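Local coordinates for inactive glucansucrase (Lactobacillus reuteri, PDB 5JBD), which is an inactive glucansucrase of glycosyl hydrolase family 70, in the TIM-barrel clan, and carries a bound calcium ion, at residues Q193-N198 against P236-G241; L218-I223 against N768-Q773; V240-D245 against K839-T844. One frame throughout, in Å; residues are numbered along the deposited sequence.

Contact 1: residues Q193-N198 against P236-G241; sequences QVIFVN and PELLVG. With CA (calcium ion), chain C.
The flat end of Gln-193 lies against the side chain of Leu-238. CB of Leu-238 stands over one face of the amide, 3.7 Å from Gln-193 CD and nearly as close to OE1 and NE2, while Leu-238 CD1 reaches back along the stem to within 3.7 Å of Gln-193 CG. The two side chains lie alongside one another and run in opposing senses. The amide is brought there by a bend in the chain, with CD turned by chi2 of -73°. Its nitrogen makes a weak, bent bond to the backbone carbonyl of the loop, Gln-193 NE2 to Leu-239 O at 3.0 Å and 124°, and has a stronger partner in Asp-190 O. On the oxygen side a water sits 2.8 Å from Gln-193 OE1 and links it to the backbone oxygen of Gly-241. Ile-195 adds a loose apolar touch, its CG2 being 4.4 Å from Leu-238 CD1.

Next to Leu-238, Glu-237 grips the calcium ion twice, through its own backbone O and its carboxylate OE2, each 2.3 Å from the metal. A water, Asp-243, Asn-287 and Asn-751 complete the site. Gln-193 and Leu-238 thus dock the loop that carries a first-shell calcium ligand onto a strand that does not itself bind the metal. That strand, 193-197, runs in an antiparallel sheet between strand 758-767 and strand 841-845, bonding through its backbone to Thr-767 and Thr-844 among others, and loop 236-241 passes beside it on the way into strand 242-244.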
loop_
_atom_site.group_PDB
_atom_site.type_symbol
_atom_site.label_atom_id
_atom_site.label_comp_id
_atom_site.label_asym_id
_atom_site.label_seq_id
_atom_site.Cartn_x
_atom_site.Cartn_y
_atom_site.Cartn_z
ATOM N N GLN A 193 -1.223 6.737 15.297
ATOM C CA GLN A 193 -2.403 5.882 15.311
ATOM C C GLN A 193 -3.257 6.122 16.524
ATOM O O GLN A 193 -2.791 6.520 17.592
ATOM C CB GLN A 193 -2.028 4.395 15.357
ATOM C CG GLN A 193 -1.054 3.899 14.306
ATOM C CD GLN A 193 -1.649 3.784 12.923
ATOM O OE1 GLN A 193 -2.875 3.762 12.739
ATOM N NE2 GLN A 193 -0.777 3.692 11.926
ATOM N N VAL A 194 -4.521 5.781 16.343
ATOM C CA VAL A 194 -5.473 5.694 17.399
ATOM C C VAL A 194 -6.205 4.349 17.238
ATOM O O VAL A 194 -6.492 3.928 16.120
ATOM C CB VAL A 194 -6.349 6.971 17.268
ATOM C CG1 VAL A 194 -7.795 6.679 16.943
ATOM C CG2 VAL A 194 -6.097 7.940 18.420
ATOM N N ILE A 195 -6.491 3.666 18.338
ATOM C CA ILE A 195 -7.349 2.457 18.297
ATOM C C ILE A 195 -8.787 2.794 18.684
ATOM O O ILE A 195 -9.017 3.725 19.448
ATOM C CB ILE A 195 -6.853 1.311 19.208
ATOM C CG1 ILE A 195 -6.748 1.738 20.682
ATOM C CG2 ILE A 195 -5.509 0.785 18.701
ATOM C CD1 ILE A 195 -6.397 0.594 21.630
ATOM N N PHE A 196 -9.736 2.019 18.166
ATOM C CA PHE A 196 -11.144 2.114 18.567
ATOM C C PHE A 196 -11.404 1.104 19.681
ATOM O O PHE A 196 -11.123 -0.102 19.518
ATOM C CB PHE A 196 -12.078 1.811 17.390
ATOM C CG PHE A 196 -11.883 2.699 16.188
ATOM C CD1 PHE A 196 -11.360 3.982 16.292
ATOM C CD2 PHE A 196 -12.251 2.241 14.934
ATOM C CE1 PHE A 196 -11.210 4.780 15.180
ATOM C CE2 PHE A 196 -12.106 3.042 13.808
ATOM C CZ PHE A 196 -11.579 4.311 13.933
ATOM N N VAL A 197 -11.928 1.596 20.808
ATOM C CA VAL A 197 -12.181 0.757 21.991
ATOM C C VAL A 197 -13.650 0.770 22.359
ATOM O O VAL A 197 -14.397 1.670 21.945
ATOM C CB VAL A 197 -11.338 1.167 23.226
ATOM C CG1 VAL A 197 -9.842 1.175 22.892
ATOM C CG2 VAL A 197 -11.790 2.494 23.832
ATOM N N ASN A 198 -14.046 -0.231 23.136
ATOM C CA ASN A 198 -15.427 -0.373 23.584
ATOM C C ASN A 198 -15.785 0.689 24.617
ATOM O O ASN A 198 -14.960 1.083 25.439
ATOM C CB ASN A 198 -15.696 -1.775 24.160
ATOM C CG ASN A 198 -15.720 -2.858 23.095
ATOM O OD1 ASN A 198 -15.662 -2.582 21.896
ATOM N ND2 ASN A 198 -15.793 -4.111 23.533
ATOM N N PRO A 236 3.488 -5.578 12.984
ATOM C CA PRO A 236 2.418 -4.713 13.523
ATOM C C PRO A 236 1.070 -4.822 12.820
ATOM O O PRO A 236 1.000 -5.079 11.608
ATOM C CB PRO A 236 2.990 -3.298 13.337
ATOM C CG PRO A 236 3.867 -3.414 12.132
ATOM C CD PRO A 236 4.482 -4.787 12.221
ATOM N N GLU A 237 0.007 -4.601 13.585
ATOM C CA GLU A 237 -1.348 -4.572 13.038
ATOM C C GLU A 237 -1.576 -3.343 12.154
ATOM O O GLU A 237 -2.274 -3.436 11.129
ATOM C CB GLU A 237 -2.384 -4.565 14.167
ATOM C CG GLU A 237 -3.850 -4.639 13.697
ATOM C CD GLU A 237 -4.135 -5.900 12.919
ATOM O OE1 GLU A 237 -3.928 -6.982 13.512
ATOM O OE2 GLU A 237 -4.504 -5.820 11.719
ATOM N N LEU A 238 -1.004 -2.206 12.550
ATOM C CA LEU A 238 -1.348 -0.905 11.942
ATOM C C LEU A 238 -0.267 -0.361 11.010
ATOM O O LEU A 238 0.928 -0.377 11.349
ATOM C CB LEU A 238 -1.635 0.112 13.048
ATOM C CG LEU A 238 -2.687 -0.302 14.086
ATOM C CD1 LEU A 238 -2.842 0.755 15.172
ATOM C CD2 LEU A 238 -4.036 -0.587 13.445
ATOM N N LEU A 239 -0.698 0.099 9.834
ATOM C CA LEU A 239 0.150 0.795 8.860
ATOM C C LEU A 239 -0.330 2.235 8.657
ATOM O O LEU A 239 0.313 3.182 9.129
ATOM C CB LEU A 239 0.148 0.054 7.515
ATOM C CG LEU A 239 0.739 -1.357 7.506
ATOM C CD1 LEU A 239 0.557 -1.989 6.130
ATOM C CD2 LEU A 239 2.213 -1.329 7.920
ATOM N N VAL A 240 -1.475 2.384 7.993
ATOM C CA VAL A 240 -2.037 3.707 7.652
ATOM C C VAL A 240 -3.499 3.536 7.262
ATOM O O VAL A 240 -3.899 2.464 6.787
ATOM C CB VAL A 240 -1.231 4.385 6.512
ATOM C CG1 VAL A 240 -1.454 3.688 5.171
ATOM C CG2 VAL A 240 -1.562 5.874 6.406
ATOM N N GLY A 241 -4.295 4.585 7.463
ATOM C CA GLY A 241 -5.713 4.587 7.081
ATOM C C GLY A 241 -6.613 3.977 8.129
ATOM O O GLY A 241 -6.214 3.841 9.276
HETATM CA CA CA C . -4.060 -4.367 9.980
HETATM O O HOH W 1 -3.904 2.516 10.469
HETATM O O HOH W 2 -6.119 -4.956 8.875
#

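Contact 2: residues L218-I223 against N768-Q773; sequences LMNRTI and NNRGMQ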
loop_
_atom_site.group_PDB
_atom_site.type_symbol
_atom_site.label_atom_id
_atom_site.label_comp_id
_atom_site.label_asym_id
_atom_site.label_seq_id
_atom_site.Cartn_x
_atom_site.Cartn_y
_atom_site.Cartn_z
ATOM N N LEU A 218 -8.998 -8.535 17.555
ATOM C CA LEU A 218 -7.789 -9.263 17.963
ATOM C C LEU A 218 -6.674 -8.674 17.124
ATOM O O LEU A 218 -6.649 -8.864 15.913
ATOM C CB LEU A 218 -7.920 -10.764 17.721
ATOM C CG LEU A 218 -9.080 -11.467 18.435
ATOM C CD1 LEU A 218 -9.008 -12.974 18.236
ATOM C CD2 LEU A 218 -9.151 -11.134 19.923
ATOM N N MET A 219 -5.814 -7.875 17.746
ATOM C CA MET A 219 -4.764 -7.164 17.007
ATOM C C MET A 219 -3.437 -7.925 17.075
ATOM O O MET A 219 -3.171 -8.628 18.027
ATOM C CB MET A 219 -4.580 -5.752 17.549
ATOM C CG MET A 219 -5.813 -4.885 17.335
ATOM S SD MET A 219 -5.532 -3.189 17.813
ATOM C CE MET A 219 -4.451 -2.578 16.554
ATOM N N ASN A 220 -2.643 -7.778 16.029
ATOM C CA ASN A 220 -1.292 -8.326 15.952
ATOM C C ASN A 220 -1.283 -9.857 15.887
ATOM O O ASN A 220 -0.284 -10.482 16.233
ATOM C CB ASN A 220 -0.407 -7.819 17.116
ATOM C CG ASN A 220 -0.488 -6.314 17.304
ATOM O OD1 ASN A 220 -0.090 -5.532 16.441
ATOM N ND2 ASN A 220 -1.020 -5.901 18.438
ATOM N N ARG A 221 -2.360 -10.461 15.377
ATOM C CA ARG A 221 -2.409 -11.905 15.147
ATOM C C ARG A 221 -1.817 -12.184 13.776
ATOM O O ARG A 221 -2.435 -12.830 12.916
ATOM C CB ARG A 221 -3.832 -12.450 15.279
ATOM C CG ARG A 221 -4.469 -12.248 16.653
ATOM C CD ARG A 221 -3.637 -12.855 17.778
ATOM N NE ARG A 221 -4.426 -12.973 19.001
ATOM C CZ ARG A 221 -5.158 -14.034 19.369
ATOM N NH1 ARG A 221 -5.224 -15.157 18.640
ATOM N NH2 ARG A 221 -5.842 -13.973 20.507
ATOM N N THR A 222 -0.575 -11.728 13.632
ATOM C CA THR A 222 0.122 -11.569 12.369
ATOM C C THR A 222 1.225 -12.607 12.277
ATOM O O THR A 222 1.896 -12.887 13.273
ATOM C CB THR A 222 0.762 -10.184 12.300
ATOM O OG1 THR A 222 1.453 -9.898 13.536
ATOM C CG2 THR A 222 -0.338 -9.115 12.076
ATOM N N ILE A 223 1.382 -13.183 11.086
ATOM C CA ILE A 223 2.438 -14.182 10.795
ATOM C C ILE A 223 2.375 -15.334 11.815
ATOM O O ILE A 223 1.273 -15.892 12.020
ATOM C CB ILE A 223 3.850 -13.536 10.644
ATOM C CG1 ILE A 223 3.781 -12.173 9.964
ATOM C CG2 ILE A 223 4.754 -14.443 9.819
ATOM C CD1 ILE A 223 5.137 -11.542 9.715
ATOM N N ASN A 768 0.829 3.287 19.452
ATOM C CA ASN A 768 1.798 2.962 18.404
ATOM C C ASN A 768 1.148 2.015 17.378
ATOM O O ASN A 768 -0.065 1.742 17.446
ATOM C CB ASN A 768 3.084 2.372 19.022
ATOM C CG ASN A 768 2.887 0.998 19.656
ATOM O OD1 ASN A 768 1.861 0.335 19.484
ATOM N ND2 ASN A 768 3.895 0.560 20.404
ATOM N N ASN A 769 1.953 1.495 16.453
ATOM C CA ASN A 769 1.441 0.622 15.387
ATOM C C ASN A 769 1.031 -0.800 15.827
ATOM O O ASN A 769 0.536 -1.577 15.010
ATOM C CB ASN A 769 2.413 0.570 14.211
ATOM C CG ASN A 769 3.754 -0.059 14.563
ATOM O OD1 ASN A 769 4.023 -0.403 15.716
ATOM N ND2 ASN A 769 4.618 -0.156 13.568
ATOM N N ARG A 770 1.230 -1.132 17.101
ATOM C CA ARG A 770 0.684 -2.362 17.679
ATOM C C ARG A 770 -0.559 -2.140 18.571
ATOM O O ARG A 770 -1.041 -3.069 19.212
ATOM C CB ARG A 770 1.761 -3.098 18.469
ATOM C CG ARG A 770 3.003 -3.453 17.669
ATOM C CD ARG A 770 3.962 -4.310 18.505
ATOM N NE ARG A 770 3.332 -5.541 18.988
ATOM C CZ ARG A 770 3.057 -6.613 18.241
ATOM N NH1 ARG A 770 3.335 -6.661 16.933
ATOM N NH2 ARG A 770 2.496 -7.669 18.807
ATOM N N GLY A 771 -1.106 -0.926 18.601
ATOM C CA GLY A 771 -2.258 -0.640 19.468
ATOM C C GLY A 771 -1.935 -0.553 20.956
ATOM O O GLY A 771 -2.824 -0.638 21.787
ATOM N N MET A 772 -0.663 -0.365 21.296
ATOM C CA MET A 772 -0.268 -0.121 22.673
ATOM C C MET A 772 -0.216 1.385 22.889
ATOM O O MET A 772 0.318 2.113 22.059
ATOM C CB MET A 772 1.100 -0.744 22.963
ATOM C CG MET A 772 1.123 -2.261 22.782
ATOM S SD MET A 772 -0.047 -3.149 23.859
ATOM C CE MET A 772 -0.753 -4.347 22.717
ATOM N N GLN A 773 -0.749 1.831 24.023
ATOM C CA GLN A 773 -0.795 3.248 24.331
ATOM C C GLN A 773 0.617 3.817 24.453
ATOM O O GLN A 773 1.481 3.193 25.087
ATOM C CB GLN A 773 -1.577 3.501 25.632
ATOM C CG GLN A 773 -1.775 4.984 25.920
ATOM C CD GLN A 773 -2.689 5.285 27.094
ATOM O OE1 GLN A 773 -3.243 4.386 27.727
ATOM N NE2 GLN A 773 -2.841 6.576 27.390
HETATM O O HOH W 3 2.450 -9.428 16.537
#
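The backbone oxygen of Arg-770 receives the side-chain amide of Asn-220 in a nearly straight bond, Asn-220 ND2 to Arg-770 O at 2.9 Å with an angle of 170° at the hydrogen. The acceptor lies in the plane of the amide. The same amide is stacked on the Arg-770 guanidinium, the planes 25° apart, with Asn-220 CG over one face toward its rim and Asn-220 CB 3.4 Å from Arg-770 NH2. A bend at chi3 (58°) turns NE back, and the arginine meets Asn-220 with both its main chain and its tip. At the guanidinium edge a water accepts from Arg-770 NH2 and lies 2.9 Å from Asn-220 O. Met-219 closes one flank, its CE 4.1 Å from Gly-771 CA.

The arginine's loop is shaped by a type I turn from Asn-768 to Gly-771 and by an Asx turn. Asn-768 OD1 accepts from Arg-770 N at 2.9 Å and from Met-772 N at 3.2 Å, the two donors coming from opposite faces of its plane. Across the way, the backbone N of Asn-220 holds Glu-237 OE1, placing Asn-220 in the second shell of the calcium site. Amide and guanidinium thus meet here as donor and stacking partner, without a salt bridge between the two segments, and the arginine's charge may polarise the neutral amide.

Contact 3: residues V240-D245 against K839-T844; sequences VGNDID and KYQNGT. With CA (calcium ion), chain C.
Asn-242 meets Gln-841 and Thr-844 on neighbouring strands of an antiparallel sheet. Its CB lies 3.6 Å from Gln-841 OE1, CG follows beside the same oxygen, OD1 lies only near Thr-844 OG1, which bonds to Gln-847 NE2, and ND2 at the tip donates to Gln-841 OE1 at 2.9 Å and 161°. The two amide planes stand 89° apart. Tyr-789 O and Thr-790 O take further bonds from the two side-chain amides.

On the next residue the strands bond through the backbone. Asp-243 N gives to Gly-843 O at 2.9 Å, and Asp-243 O takes Asn-842 N at 2.8 Å. Asn-842 and Gly-843 thus both stand opposite Asp-243, a beta bulge in strand 841-845. The Asp-243 side chain goes to the other face, CG anti to the backbone N (chi1 -166°), and its carboxylate binds the calcium ion with OD1 at 2.4 Å and, more loosely, OD2 at 2.8 Å. The water on the metal donates to Ile-244 O. Where the pairing ends, Asp-245 N bonds to Tyr-840 O. The carboxylate of Asp-245, also held by Ser-247 and Arg-217, accepts from a water 2.6 Å from its OD2, which donates as well to Lys-839 O.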
loop_
_atom_site.group_PDB
_atom_site.type_symbol
_atom_site.label_atom_id
_atom_site.label_comp_id
_atom_site.label_asym_id
_atom_site.label_seq_id
_atom_site.Cartn_x
_atom_site.Cartn_y
_atom_site.Cartn_z
ATOM N N VAL A 240 -1.475 2.384 7.993
ATOM C CA VAL A 240 -2.037 3.707 7.652
ATOM C C VAL A 240 -3.499 3.536 7.262
ATOM O O VAL A 240 -3.899 2.464 6.787
ATOM C CB VAL A 240 -1.231 4.385 6.512
ATOM C CG1 VAL A 240 -1.454 3.688 5.171
ATOM C CG2 VAL A 240 -1.562 5.874 6.406
ATOM N N GLY A 241 -4.295 4.585 7.463
ATOM C CA GLY A 241 -5.713 4.587 7.081
ATOM C C GLY A 241 -6.613 3.977 8.129
ATOM O O GLY A 241 -6.214 3.841 9.276
ATOM N N ASN A 242 -7.823 3.600 7.720
ATOM C CA ASN A 242 -8.746 2.905 8.593
ATOM C C ASN A 242 -8.413 1.428 8.546
ATOM O O ASN A 242 -8.666 0.766 7.539
ATOM C CB ASN A 242 -10.200 3.118 8.162
ATOM C CG ASN A 242 -10.662 4.553 8.363
ATOM O OD1 ASN A 242 -10.226 5.460 7.655
ATOM N ND2 ASN A 242 -11.562 4.761 9.322
ATOM N N ASP A 243 -7.903 0.900 9.649
ATOM C CA ASP A 243 -7.439 -0.487 9.699
ATOM C C ASP A 243 -8.624 -1.436 9.851
ATOM O O ASP A 243 -9.393 -1.327 10.810
ATOM C CB ASP A 243 -6.461 -0.685 10.857
ATOM C CG ASP A 243 -5.690 -2.002 10.754
ATOM O OD1 ASP A 243 -4.821 -2.085 9.884
ATOM O OD2 ASP A 243 -5.959 -2.953 11.515
ATOM N N ILE A 244 -8.773 -2.367 8.910
ATOM C CA ILE A 244 -9.915 -3.283 8.925
ATOM C C ILE A 244 -9.692 -4.399 9.944
ATOM O O ILE A 244 -8.599 -4.982 10.010
ATOM C CB ILE A 244 -10.182 -3.866 7.528
ATOM C CG1 ILE A 244 -10.427 -2.748 6.503
ATOM C CG2 ILE A 244 -11.359 -4.838 7.566
ATOM C CD1 ILE A 244 -11.627 -1.854 6.781
ATOM N N ASP A 245 -10.721 -4.694 10.746
ATOM C CA ASP A 245 -10.641 -5.779 11.724
ATOM C C ASP A 245 -10.827 -7.149 11.043
ATOM O O ASP A 245 -11.927 -7.701 11.001
ATOM C CB ASP A 245 -11.632 -5.615 12.865
ATOM C CG ASP A 245 -11.523 -6.731 13.890
ATOM O OD1 ASP A 245 -10.518 -7.490 13.867
ATOM O OD2 ASP A 245 -12.424 -6.851 14.743
ATOM N N LYS A 839 -17.370 -0.411 13.856
ATOM C CA LYS A 839 -17.506 -1.738 14.451
ATOM C C LYS A 839 -16.711 -2.822 13.712
ATOM O O LYS A 839 -16.385 -3.835 14.319
ATOM C CB LYS A 839 -18.976 -2.147 14.596
ATOM C CG LYS A 839 -19.701 -2.495 13.313
ATOM C CD LYS A 839 -21.178 -2.744 13.612
ATOM C CE LYS A 839 -21.927 -3.210 12.377
ATOM N NZ LYS A 839 -23.398 -3.276 12.618
ATOM N N TYR A 840 -16.391 -2.592 12.430
ATOM C CA TYR A 840 -15.569 -3.501 11.629
ATOM C C TYR A 840 -14.095 -3.072 11.493
ATOM O O TYR A 840 -13.371 -3.611 10.632
ATOM C CB TYR A 840 -16.185 -3.652 10.225
ATOM C CG TYR A 840 -17.541 -4.302 10.196
ATOM C CD1 TYR A 840 -17.779 -5.502 10.873
ATOM C CD2 TYR A 840 -18.600 -3.730 9.484
ATOM C CE1 TYR A 840 -19.021 -6.097 10.846
ATOM C CE2 TYR A 840 -19.853 -4.324 9.457
ATOM C CZ TYR A 840 -20.057 -5.505 10.135
ATOM O OH TYR A 840 -21.292 -6.115 10.121
ATOM N N GLN A 841 -13.646 -2.143 12.342
ATOM C CA GLN A 841 -12.321 -1.509 12.223
ATOM C C GLN A 841 -11.575 -1.534 13.560
ATOM O O GLN A 841 -12.196 -1.418 14.630
ATOM C CB GLN A 841 -12.479 -0.056 11.744
ATOM C CG GLN A 841 -13.098 0.040 10.362
ATOM C CD GLN A 841 -13.473 1.458 9.958
ATOM O OE1 GLN A 841 -12.900 2.443 10.429
ATOM N NE2 GLN A 841 -14.430 1.558 9.050
ATOM N N ASN A 842 -10.252 -1.690 13.479
ATOM C CA ASN A 842 -9.377 -1.699 14.654
ATOM C C ASN A 842 -9.013 -0.298 15.112
ATOM O O ASN A 842 -8.804 -0.077 16.305
ATOM C CB ASN A 842 -8.051 -2.431 14.352
ATOM C CG ASN A 842 -8.209 -3.937 14.215
ATOM O OD1 ASN A 842 -7.510 -4.572 13.393
ATOM N ND2 ASN A 842 -9.076 -4.524 15.006
ATOM N N GLY A 843 -8.939 0.645 14.170
ATOM C CA GLY A 843 -8.491 1.993 14.476
ATOM C C GLY A 843 -8.183 2.736 13.207
ATOM O O GLY A 843 -8.546 2.288 12.115
ATOM N N THR A 844 -7.536 3.883 13.341
ATOM C CA THR A 844 -7.155 4.693 12.189
ATOM C C THR A 844 -5.861 5.412 12.481
ATOM O O THR A 844 -5.568 5.716 13.641
ATOM C CB THR A 844 -8.251 5.731 11.803
ATOM O OG1 THR A 844 -7.808 6.544 10.702
ATOM C CG2 THR A 844 -8.582 6.643 12.971
HETATM CA CA CA C . -4.060 -4.367 9.980
HETATM O O HOH W 2 -6.119 -4.956 8.875
HETATM O O HOH W 4 -14.946 -6.133 14.896
#

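Overall arrangement
The three contacts cluster near one calcium ion beside a six-stranded antiparallel sheet. Contact 3 is the buried one, two interior strands paired through their backbones, with Asp-243 as a metal ligand. Contact 1 is partly buried: a strand and a loop meet through a side-chain amide, a leucine and a water, and the loop supplies Glu-237. Contact 2 is at the surface, loop against loop, with an amide-guanidinium stack. Contacts 1 and 3 share Val-240 and Gly-241 and a metal-bound water, and strand 841-845 bonds to strand 193-197. Contacts 1 and 2 are joined through their backbones by Leu-238 N on Asn-769 O.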